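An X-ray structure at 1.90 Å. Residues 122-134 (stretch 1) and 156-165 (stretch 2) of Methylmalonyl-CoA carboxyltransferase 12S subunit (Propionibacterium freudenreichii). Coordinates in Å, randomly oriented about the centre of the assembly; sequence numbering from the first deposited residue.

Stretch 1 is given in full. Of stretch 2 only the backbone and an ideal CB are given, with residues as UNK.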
# COMPACT_ATOMS: atom_id res chain seq x y z
N THR E 122 -23.62 10.54 14.90
CA THR E 122 -23.66 9.21 15.50
C THR E 122 -23.22 8.17 14.48
O THR E 122 -22.55 7.20 14.83
CB THR E 122 -25.08 8.87 16.01
OG1 THR E 122 -25.47 9.86 16.96
CG2 THR E 122 -25.09 7.52 16.69
N MET E 123 -23.60 8.36 13.23
CA MET E 123 -23.19 7.45 12.16
C MET E 123 -21.67 7.53 11.97
O MET E 123 -21.00 6.51 11.75
CB MET E 123 -23.91 7.83 10.86
CG MET E 123 -25.40 7.56 10.89
SD MET E 123 -26.22 8.24 9.45
CE MET E 123 -25.52 7.20 8.13
N GLU E 124 -21.13 8.75 12.02
CA GLU E 124 -19.68 8.93 11.87
C GLU E 124 -18.96 8.24 13.02
O GLU E 124 -17.85 7.75 12.83
CB GLU E 124 -19.29 10.41 11.85
CG GLU E 124 -19.79 11.21 10.63
CD GLU E 124 -19.05 10.91 9.33
OE1 GLU E 124 -19.43 11.52 8.30
OE2 GLU E 124 -18.10 10.09 9.31
N GLN E 125 -19.56 8.23 14.20
CA GLN E 125 -18.94 7.56 15.34
C GLN E 125 -18.98 6.04 15.14
O GLN E 125 -18.04 5.33 15.53
CB GLN E 125 -19.64 7.92 16.66
CG GLN E 125 -19.70 9.41 16.95
CD GLN E 125 -18.37 10.12 16.78
OE1 GLN E 125 -17.43 9.89 17.54
NE2 GLN E 125 -18.29 11.00 15.78
N ALA E 126 -20.06 5.52 14.56
CA ALA E 126 -20.13 4.08 14.31
C ALA E 126 -19.02 3.70 13.32
O ALA E 126 -18.36 2.67 13.47
CB ALA E 126 -21.50 3.69 13.71
N LEU E 127 -18.81 4.55 12.32
CA LEU E 127 -17.78 4.33 11.29
C LEU E 127 -16.37 4.40 11.90
O LEU E 127 -15.53 3.55 11.65
CB LEU E 127 -17.93 5.38 10.17
CG LEU E 127 -16.97 5.27 8.98
CD1 LEU E 127 -17.21 3.95 8.26
CD2 LEU E 127 -17.20 6.44 8.00
N LEU E 128 -16.13 5.43 12.69
CA LEU E 128 -14.82 5.63 13.33
C LEU E 128 -14.42 4.50 14.28
O LEU E 128 -13.24 4.16 14.38
CB LEU E 128 -14.84 6.94 14.12
CG LEU E 128 -13.52 7.33 14.79
CD1 LEU E 128 -12.50 7.71 13.72
CD2 LEU E 128 -13.75 8.50 15.73
N THR E 129 -15.39 3.94 15.00
CA THR E 129 -15.12 2.87 15.96
C THR E 129 -15.43 1.49 15.41
O THR E 129 -15.23 0.47 16.08
CB THR E 129 -15.95 3.10 17.24
OG1 THR E 129 -17.34 3.13 16.91
CG2 THR E 129 -15.55 4.45 17.90
N GLY E 130 -15.93 1.45 14.18
CA GLY E 130 -16.25 0.18 13.54
C GLY E 130 -17.41 -0.60 14.15
O GLY E 130 -17.33 -1.82 14.31
N THR E 131 -18.51 0.07 14.48
CA THR E 131 -19.64 -0.66 15.05
C THR E 131 -20.89 -0.54 14.20
O THR E 131 -21.02 0.35 13.35
CB THR E 131 -20.05 -0.16 16.46
OG1 THR E 131 -20.90 0.99 16.31
CG2 THR E 131 -18.81 0.22 17.30
N PRO E 132 -21.84 -1.46 14.42
CA PRO E 132 -23.09 -1.43 13.67
C PRO E 132 -23.86 -0.15 14.04
O PRO E 132 -23.63 0.45 15.10
CB PRO E 132 -23.82 -2.66 14.19
CG PRO E 132 -22.71 -3.62 14.43
CD PRO E 132 -21.65 -2.76 15.09
N PHE E 133 -24.75 0.27 13.14
CA PHE E 133 -25.59 1.45 13.35
C PHE E 133 -27.06 1.05 13.16
O PHE E 133 -27.42 0.51 12.11
CB PHE E 133 -25.26 2.54 12.34
CG PHE E 133 -26.20 3.70 12.39
CD1 PHE E 133 -27.04 3.99 11.32
CD2 PHE E 133 -26.28 4.49 13.53
CE1 PHE E 133 -27.96 5.05 11.39
CE2 PHE E 133 -27.19 5.55 13.61
CZ PHE E 133 -28.03 5.82 12.54
N LEU E 134 -27.89 1.33 14.16
CA LEU E 134 -29.32 1.00 14.11
C LEU E 134 -30.12 2.30 14.26
O LEU E 134 -29.76 3.17 15.05
CB LEU E 134 -29.68 -0.00 15.20
CG LEU E 134 -28.97 -1.36 15.05
CD1 LEU E 134 -27.78 -1.40 16.00
CD2 LEU E 134 -29.91 -2.51 15.35
N UNK E 156 -26.99 15.43 3.91
CA UNK E 156 -25.86 14.94 4.70
C UNK E 156 -26.11 13.52 5.20
O UNK E 156 -25.20 12.69 5.19
CB UNK E 156 -25.59 15.87 5.88
N UNK E 157 -27.34 13.23 5.61
CA UNK E 157 -27.66 11.89 6.08
C UNK E 157 -27.53 10.83 4.97
O UNK E 157 -26.99 9.74 5.21
CB UNK E 157 -29.08 11.87 6.65
N UNK E 158 -28.02 11.13 3.77
CA UNK E 158 -27.94 10.16 2.67
C UNK E 158 -26.48 9.90 2.32
O UNK E 158 -26.08 8.75 2.12
CB UNK E 158 -28.70 10.66 1.44
N UNK E 159 -25.68 10.96 2.26
CA UNK E 159 -24.27 10.81 1.95
C UNK E 159 -23.59 9.94 3.00
O UNK E 159 -22.72 9.14 2.68
CB UNK E 159 -23.59 12.18 1.86
N UNK E 160 -23.99 10.11 4.26
CA UNK E 160 -23.41 9.34 5.36
C UNK E 160 -23.81 7.85 5.25
O UNK E 160 -22.99 6.97 5.52
CB UNK E 160 -23.86 9.92 6.70
N UNK E 161 -25.05 7.58 4.87
CA UNK E 161 -25.52 6.19 4.72
C UNK E 161 -24.64 5.50 3.68
O UNK E 161 -24.23 4.35 3.87
CB UNK E 161 -26.99 6.14 4.31
N UNK E 162 -24.36 6.21 2.59
CA UNK E 162 -23.53 5.66 1.53
C UNK E 162 -22.09 5.51 2.01
O UNK E 162 -21.42 4.54 1.68
CB UNK E 162 -23.59 6.55 0.28
N UNK E 163 -21.61 6.48 2.78
CA UNK E 163 -20.24 6.39 3.29
C UNK E 163 -20.08 5.12 4.15
O UNK E 163 -19.10 4.40 4.02
CB UNK E 163 -19.89 7.64 4.10
N UNK E 164 -21.06 4.85 5.02
CA UNK E 164 -21.02 3.67 5.89
C UNK E 164 -21.33 2.36 5.15
O UNK E 164 -21.02 1.27 5.64
CB UNK E 164 -22.01 3.85 7.04
N UNK E 165 -21.95 2.47 3.98
CA UNK E 165 -22.34 1.28 3.24
C UNK E 165 -21.19 0.30 3.00
O UNK E 165 -20.17 0.66 2.44
CB UNK E 165 -22.94 1.69 1.90

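The two helices run nearly parallel, their axes 10.1 Å apart at closest and crossing at 16°, so positions three or four residues apart on stretch 2 return to face M123, E124 and L127. Position 156 opens the stretch in helical geometry, with nothing of stretch 1 within 5.5 Å of its ideal CB; this contact would accept almost any helix former. It is K156, and its amine is hydrogen-bonded elsewhere in the structure.

Position 157 points sideways, its ideal CB 5.4 Å from M123 SD. A long, flexible apolar chain could brush the thioether, while a short one would leave it alone. M157 takes the first course lightly, its CG 4.5 Å from M123 SD.

At 158 the CA-to-CB bond points away, and at 159 sideways with no neighbour from stretch 1 in range, so neither is specified here. They are F158 and F159, and neither ring touches stretch 1.

Position 160 is the most restrictive. Its CB bond points toward stretch 1, and the ideal CB already lies 3.5 Å from M123 CE, with E124 OE1 5.0 Å off. Alanine or glycine suits such tight quarters, and alanine keeps the helix propensity. A160 is the deposited residue, its CB packing on M123 CE at 3.5 Å. The small side chain lets the methionine settle as a knob among 157, 160, 161 and 164.

Position 161 points sideways, its ideal CB 4.2 Å from M123 CE. Stretch 1 presents a methyl group here, so a medium-sized chain, apolar or polar, could line the edge of the methionine's hole, provided a polar one found its partners elsewhere. N161 does so: its ND2 lies 3.3 Å from M123 CE, a contact without a hydrogen bond, and both its amide atoms are hydrogen-bonded elsewhere in the structure. Position 162 points away and is free as far as this contact is concerned; it is V162.

Position 163 points toward stretch 1, its ideal CB 4.9 Å from L127 CD2, and the carboxylate of E124 lies farther out. A long chain with an apolar stem and a positive end fits both features, so lysine or arginine would be natural, though a plain apolar residue could serve the leucine alone. K163 extends with all four chi angles t. Its CE rests 3.6 Å from L127 CD2, and its NZ forms a salt bridge with E124, donating to OE2 at 2.9 Å and weakly to OE1 at 3.2 Å.

Position 164 also points toward stretch 1, its ideal CB 5.0 Å from both L127 CD1 and M123 CE. That spacing leaves room for a branched apolar chain such as leucine or isoleucine, or for methionine. L164 spreads its two methyls: CD1 lies 3.9 Å from L127 CB, while CD2 lies 3.9 Å from M123 CB and 4.3 Å from F133 CB.

Position 165 leaves helical phi/psi, beyond reach of stretch 1, and small polar residues would suit. S165 ends the stretch.

Stretch 2 156-165: KMFFANVKLS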
# COMPACT_ATOMS: atom_id res chain seq x y z
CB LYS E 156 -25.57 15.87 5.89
CG LYS E 156 -25.07 17.28 5.48
CD LYS E 156 -24.75 18.14 6.71
CE LYS E 156 -24.19 19.50 6.32
NZ LYS E 156 -25.13 20.31 5.49
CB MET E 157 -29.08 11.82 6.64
CG MET E 157 -29.41 10.45 7.23
SD MET E 157 -31.08 10.31 7.91
CE MET E 157 -30.96 11.54 9.24
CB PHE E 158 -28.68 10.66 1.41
CG PHE E 158 -30.15 10.96 1.62
CD1 PHE E 158 -30.87 10.31 2.63
CD2 PHE E 158 -30.81 11.87 0.80
CE1 PHE E 158 -32.25 10.56 2.82
CE2 PHE E 158 -32.18 12.13 0.97
CZ PHE E 158 -32.90 11.48 1.99
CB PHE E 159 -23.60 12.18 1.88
CG PHE E 159 -22.16 12.14 1.43
CD1 PHE E 159 -21.13 11.98 2.35
CD2 PHE E 159 -21.85 12.25 0.08
CE1 PHE E 159 -19.80 11.94 1.93
CE2 PHE E 159 -20.52 12.21 -0.36
CZ PHE E 159 -19.49 12.05 0.57
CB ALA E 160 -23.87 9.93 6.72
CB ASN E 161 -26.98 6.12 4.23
CG ASN E 161 -27.99 6.40 5.33
OD1 ASN E 161 -28.87 7.24 5.15
ND2 ASN E 161 -27.89 5.68 6.46
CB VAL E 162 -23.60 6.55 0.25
CG1 VAL E 162 -22.64 6.01 -0.83
CG2 VAL E 162 -25.04 6.57 -0.29
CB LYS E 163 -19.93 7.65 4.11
CG LYS E 163 -18.49 7.76 4.61
CD LYS E 163 -18.33 9.08 5.38
CE LYS E 163 -16.90 9.30 5.85
NZ LYS E 163 -16.81 10.48 6.77
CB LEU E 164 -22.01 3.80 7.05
CG LEU E 164 -21.57 4.49 8.35
CD1 LEU E 164 -21.21 5.97 8.10
CD2 LEU E 164 -22.71 4.40 9.37
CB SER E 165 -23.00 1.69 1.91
OG SER E 165 -23.68 0.59 1.33
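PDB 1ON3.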